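Local atomic coordinates of intracellular protease/amidase (Salmonella enterica subsp. enterica serovar Typhimurium, PDB entry 4K2H), a protein that is of uncertain function but belongs to the DJ-1/PfpI family, is tentatively assigned peptidase activity, and binds zinc. Residues 25-30 with 168-173; 142-145 with 150-153. The protein carries 1 engineered substitution. All coordinates share one frame; numbering follows the deposited sequence.

Overall arrangement
The two contacts illustrate how one helix can pack against two distant parts of a chain. Helix 17-29 enters contact 1 near the start of the chain, the hairpin of contact 2 follows much later, and helix 159-171, which comes directly after strand 150-153, then closes contact 1 with its last turn. Helix 159-171 thus serves both contacts, since its flank also packs on the hairpin of contact 2; their centres are about 16 Å apart. They meet where Arg169 NH2 packs on Ile151 CD1 at 3.7 Å. Contact 2 is internal to the subunit. Contact 1 instead reaches, through the far side of helix 17-29, a zinc site shared with the second subunit.

Contact 1. Residues 25-30 with 168-173; sequences DILRRL and ARLLGD. With ZN (zinc ion), chain P.
Leu27 and Leu170 meet methyl to methyl, CD2 of Leu27 lying 4.0 Å from CD1 of Leu170, with the two side chains crossing at about a right angle. In Leu170 the CG atom stands beside the backbone N and opposite the carbonyl carbon (chi1 -72°), which carries the isobutyl group out toward helix 17-29. A second leucine pair repeats the meeting at the helix ends: Leu30 CD2 comes within 4.2 Å of Leu171 CD1. No hydrogen bond crosses between the segments, so this small junction is apolar. Beneath it, Leu27 and Leu170 both touch Val7 of strand 6-11, while Leu30 also rests on Ser167 and on Gln180 of helix 174-183. Just past Leu171, Gly172 turns the chain with positive phi, and Asp173 caps the N-terminus of that next helix through Ala175 N.

Farther out on helix 17-29, Asp25 OD1 binds a zinc ion at 2.1 Å. Glu16, Glu17 and His49 of the second subunit complete the site. One turn on, Arg29 steadies the carboxylate: its NE forms a salt bridge with Asp25 OD2, a nearly straight bond (169°) of 2.8 Å. OD2 lies in the guanidinium plane, while NE comes to it on the syn side, 31° out of the carboxylate plane. Arg29 NH2 adds a weak bond to Asp25 OD1. The positive charge probably helps to hold the aspartate in its metal-binding orientation. Helices packed on a central parallel sheet are characteristic of the alpha/beta sandwich of the DJ-1/PfpI family; here one of them also carries a ligand of an intersubunit zinc site.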
loop_
_atom_site.group_PDB
_atom_site.type_symbol
_atom_site.label_atom_id
_atom_site.label_comp_id
_atom_site.label_asym_id
_atom_site.label_seq_id
_atom_site.Cartn_x
_atom_site.Cartn_y
_atom_site.Cartn_z
ATOM N N ASP A 25 -0.654 0.039 -7.421
ATOM C CA ASP A 25 -0.705 1.491 -7.607
ATOM C C ASP A 25 0.372 1.953 -8.617
ATOM O O ASP A 25 0.104 2.734 -9.536
ATOM C CB ASP A 25 -0.561 2.187 -6.241
ATOM C CG ASP A 25 -0.189 3.629 -6.340
ATOM O OD1 ASP A 25 -1.080 4.449 -6.107
ATOM O OD2 ASP A 25 1.002 3.991 -6.593
ATOM N N ILE A 26 1.591 1.477 -8.443
ATOM C CA ILE A 26 2.688 1.923 -9.334
ATOM C C ILE A 26 2.369 1.533 -10.781
ATOM O O ILE A 26 2.381 2.384 -11.684
ATOM C CB ILE A 26 4.035 1.318 -8.905
ATOM C CG1 ILE A 26 4.432 1.845 -7.522
ATOM C CG2 ILE A 26 5.135 1.606 -9.928
ATOM C CD1 ILE A 26 4.598 3.343 -7.453
ATOM N N LEU A 27 2.037 0.261 -10.983
ATOM C CA LEU A 27 1.701 -0.249 -12.296
ATOM C C LEU A 27 0.579 0.560 -12.939
ATOM O O LEU A 27 0.680 0.930 -14.123
ATOM C CB LEU A 27 1.325 -1.730 -12.241
ATOM C CG LEU A 27 2.418 -2.749 -11.845
ATOM C CD1 LEU A 27 1.804 -4.117 -11.552
ATOM C CD2 LEU A 27 3.460 -2.900 -12.934
ATOM N N ARG A 28 -0.474 0.838 -12.180
ATOM C CA ARG A 28 -1.620 1.546 -12.728
ATOM C C ARG A 28 -1.322 3.031 -12.954
ATOM O O ARG A 28 -1.926 3.636 -13.828
ATOM C CB ARG A 28 -2.910 1.338 -11.876
ATOM C CG ARG A 28 -3.710 0.105 -12.288
ATOM C CD ARG A 28 -4.925 -0.214 -11.392
ATOM N NE ARG A 28 -5.578 -1.493 -11.743
ATOM C CZ ARG A 28 -6.432 -2.188 -10.984
ATOM N NH1 ARG A 28 -6.802 -1.793 -9.759
ATOM N NH2 ARG A 28 -6.905 -3.342 -11.443
ATOM N N ARG A 29 -0.386 3.622 -12.212
ATOM C CA ARG A 29 0.022 5.009 -12.506
ATOM C C ARG A 29 0.660 5.090 -13.883
ATOM O O ARG A 29 0.497 6.080 -14.584
ATOM C CB ARG A 29 1.017 5.549 -11.493
ATOM C CG ARG A 29 0.389 6.153 -10.261
ATOM C CD ARG A 29 1.420 6.358 -9.193
ATOM N NE ARG A 29 0.791 6.415 -7.892
ATOM C CZ ARG A 29 0.231 7.497 -7.376
ATOM N NH1 ARG A 29 0.239 8.639 -8.036
ATOM N NH2 ARG A 29 -0.343 7.423 -6.172
ATOM N N LEU A 30 1.376 4.036 -14.263
ATOM C CA LEU A 30 1.993 3.935 -15.595
ATOM C C LEU A 30 1.056 3.366 -16.635
ATOM O O LEU A 30 1.518 2.878 -17.642
ATOM C CB LEU A 30 3.196 3.022 -15.509
ATOM C CG LEU A 30 4.280 3.607 -14.626
ATOM C CD1 LEU A 30 5.191 2.521 -14.133
ATOM C CD2 LEU A 30 5.050 4.663 -15.409
ATOM N N ALA A 168 9.608 -1.071 -15.265
ATOM C CA ALA A 168 10.604 -0.684 -16.226
ATOM C C ALA A 168 10.860 -1.855 -17.159
ATOM O O ALA A 168 10.943 -1.695 -18.369
ATOM C CB ALA A 168 11.875 -0.286 -15.510
ATOM N N ARG A 169 10.966 -3.045 -16.592
ATOM C CA ARG A 169 11.094 -4.245 -17.398
ATOM C C ARG A 169 9.888 -4.464 -18.351
ATOM O O ARG A 169 10.069 -4.767 -19.540
ATOM C CB ARG A 169 11.260 -5.424 -16.479
ATOM C CG ARG A 169 11.419 -6.727 -17.212
ATOM C CD ARG A 169 12.800 -6.909 -17.819
ATOM N NE ARG A 169 12.964 -8.354 -17.903
ATOM C CZ ARG A 169 13.543 -9.113 -16.979
ATOM N NH1 ARG A 169 13.578 -10.422 -17.159
ATOM N NH2 ARG A 169 14.119 -8.577 -15.906
ATOM N N LEU A 170 8.669 -4.310 -17.843
ATOM C CA LEU A 170 7.470 -4.397 -18.697
ATOM C C LEU A 170 7.424 -3.342 -19.806
ATOM O O LEU A 170 6.962 -3.626 -20.919
ATOM C CB LEU A 170 6.189 -4.276 -17.879
ATOM C CG LEU A 170 5.826 -5.473 -16.992
ATOM C CD1 LEU A 170 4.793 -5.055 -15.970
ATOM C CD2 LEU A 170 5.317 -6.645 -17.815
ATOM N N LEU A 171 7.878 -2.129 -19.491
ATOM C CA LEU A 171 7.823 -1.027 -20.449
ATOM C C LEU A 171 9.032 -1.009 -21.389
ATOM O O LEU A 171 8.978 -0.377 -22.423
ATOM C CB LEU A 171 7.705 0.321 -19.734
ATOM C CG LEU A 171 6.384 0.601 -19.001
ATOM C CD1 LEU A 171 6.361 2.022 -18.467
ATOM C CD2 LEU A 171 5.184 0.387 -19.917
ATOM N N GLY A 172 10.116 -1.684 -21.003
ATOM C CA GLY A 172 11.370 -1.694 -21.763
ATOM C C GLY A 172 11.989 -0.314 -21.859
ATOM O O GLY A 172 12.579 0.020 -22.866
ATOM N N ASP A 173 11.865 0.477 -20.793
ATOM C CA ASP A 173 12.221 1.884 -20.809
ATOM C C ASP A 173 12.075 2.467 -19.401
ATOM O O ASP A 173 10.964 2.519 -18.856
ATOM C CB ASP A 173 11.306 2.658 -21.778
ATOM C CG ASP A 173 11.761 4.100 -22.009
ATOM O OD1 ASP A 173 12.868 4.476 -21.552
ATOM O OD2 ASP A 173 11.002 4.861 -22.656
HETATM ZN ZN ZN P . -3.175 4.306 -6.050
#

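Contact 2. Residues 142-145 with 150-153; sequences APVV and LISG
Val145 O is approached by two donors. Ser152 N donates to it at 2.9 Å (166° at the hydrogen), nearly in line with the carbonyl bond. A water oxygen 3.1 Å from Val145 O can donate to it as well, though other acceptors compete for its protons. The same water lies 2.6 Å from Ser152 OG, a hydroxyl that is also hydrogen-bonded to the backbone N of Val125. Ser152 OG sits between its own backbone N and carbonyl carbon (chi1 53°), and this rotation brings it alongside Val145, 3.5 Å from Val145 CB. The reciprocal backbone bond, Val145 N to Ser152 O, is 3.1 Å long, with the donor tilted from the carbonyl plane. Together the two make Val145 and Ser152 a hydrogen-bonded antiparallel pair.

The neighbouring pair, Val144 with Gly153, is of the non-hydrogen-bonded kind, and its CA atoms lie only 4.6 Å apart. CA-H...O contacts supplement the ladder there, Val144 CA standing 3.3 Å from Ser152 O. On the face of the hairpin bearing Val144, a methyl contact runs diagonally between strands, from Val144 CG1 to Ile151 CG2 at 4.2 Å.

The beta hairpin of strands 144-147 and 150-153 has helix 159-171 on one face, where Asp161, Thr165 and Arg169 meet Val144 and Ile151. Arg123, Tyr124 and Val125 meet the face of Val145 and Ser152. Backbone bonds from Ile151 to Ile102 and from Gly153 to Pro104 tie the second strand to strand 101-104, so that the hairpin lies beside the edge of the central parallel sheet.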
loop_
_atom_site.group_PDB
_atom_site.type_symbol
_atom_site.label_atom_id
_atom_site.label_comp_id
_atom_site.label_asym_id
_atom_site.label_seq_id
_atom_site.Cartn_x
_atom_site.Cartn_y
_atom_site.Cartn_z
ATOM N N ALA A 142 19.510 -8.980 -1.694
ATOM C CA ALA A 142 19.371 -7.652 -2.291
ATOM C C ALA A 142 17.898 -7.230 -2.266
ATOM O O ALA A 142 17.017 -8.080 -2.210
ATOM C CB ALA A 142 19.890 -7.660 -3.717
ATOM N N PRO A 143 17.634 -5.910 -2.319
ATOM C CA PRO A 143 16.267 -5.396 -2.356
ATOM C C PRO A 143 15.409 -6.046 -3.429
ATOM O O PRO A 143 14.263 -6.441 -3.160
ATOM C CB PRO A 143 16.475 -3.896 -2.649
ATOM C CG PRO A 143 17.788 -3.583 -1.996
ATOM C CD PRO A 143 18.630 -4.823 -2.197
ATOM N N VAL A 144 15.971 -6.121 -4.634
ATOM C CA VAL A 144 15.343 -6.681 -5.784
ATOM C C VAL A 144 16.391 -7.504 -6.532
ATOM O O VAL A 144 17.488 -7.032 -6.798
ATOM C CB VAL A 144 14.791 -5.574 -6.701
ATOM C CG1 VAL A 144 14.141 -6.169 -7.941
ATOM C CG2 VAL A 144 13.763 -4.732 -5.962
ATOM N N VAL A 145 16.039 -8.735 -6.872
ATOM C CA VAL A 145 16.898 -9.644 -7.619
ATOM C C VAL A 145 16.212 -9.954 -8.919
ATOM O O VAL A 145 14.993 -10.221 -8.914
ATOM C CB VAL A 145 17.082 -10.944 -6.843
ATOM C CG1 VAL A 145 17.857 -11.977 -7.664
ATOM C CG2 VAL A 145 17.781 -10.644 -5.534
ATOM N N LEU A 150 12.380 -14.116 -13.682
ATOM C CA LEU A 150 12.068 -14.117 -12.256
ATOM C C LEU A 150 12.573 -12.825 -11.657
ATOM O O LEU A 150 13.795 -12.552 -11.695
ATOM C CB LEU A 150 12.754 -15.304 -11.590
ATOM C CG LEU A 150 12.420 -15.494 -10.111
ATOM C CD1 LEU A 150 10.940 -15.816 -9.845
ATOM C CD2 LEU A 150 13.323 -16.599 -9.609
ATOM N N ILE A 151 11.639 -12.003 -11.190
ATOM C CA ILE A 151 11.932 -10.743 -10.520
ATOM C C ILE A 151 11.368 -10.840 -9.096
ATOM O O ILE A 151 10.143 -10.888 -8.901
ATOM C CB ILE A 151 11.275 -9.551 -11.268
ATOM C CG1 ILE A 151 11.773 -9.496 -12.711
ATOM C CG2 ILE A 151 11.548 -8.222 -10.565
ATOM C CD1 ILE A 151 11.398 -8.238 -13.469
ATOM N N SER A 152 12.250 -10.882 -8.108
ATOM C CA SER A 152 11.838 -11.040 -6.714
ATOM C C SER A 152 12.136 -9.799 -5.912
ATOM O O SER A 152 13.018 -9.021 -6.248
ATOM C CB SER A 152 12.507 -12.275 -6.086
ATOM O OG SER A 152 13.922 -12.247 -6.253
ATOM N N GLY A 153 11.378 -9.613 -4.842
ATOM C CA GLY A 153 11.424 -8.416 -4.011
ATOM C C GLY A 153 11.629 -8.917 -2.606
ATOM O O GLY A 153 11.068 -9.923 -2.234
HETATM O O HOH W 1 14.536 -13.282 -8.566
#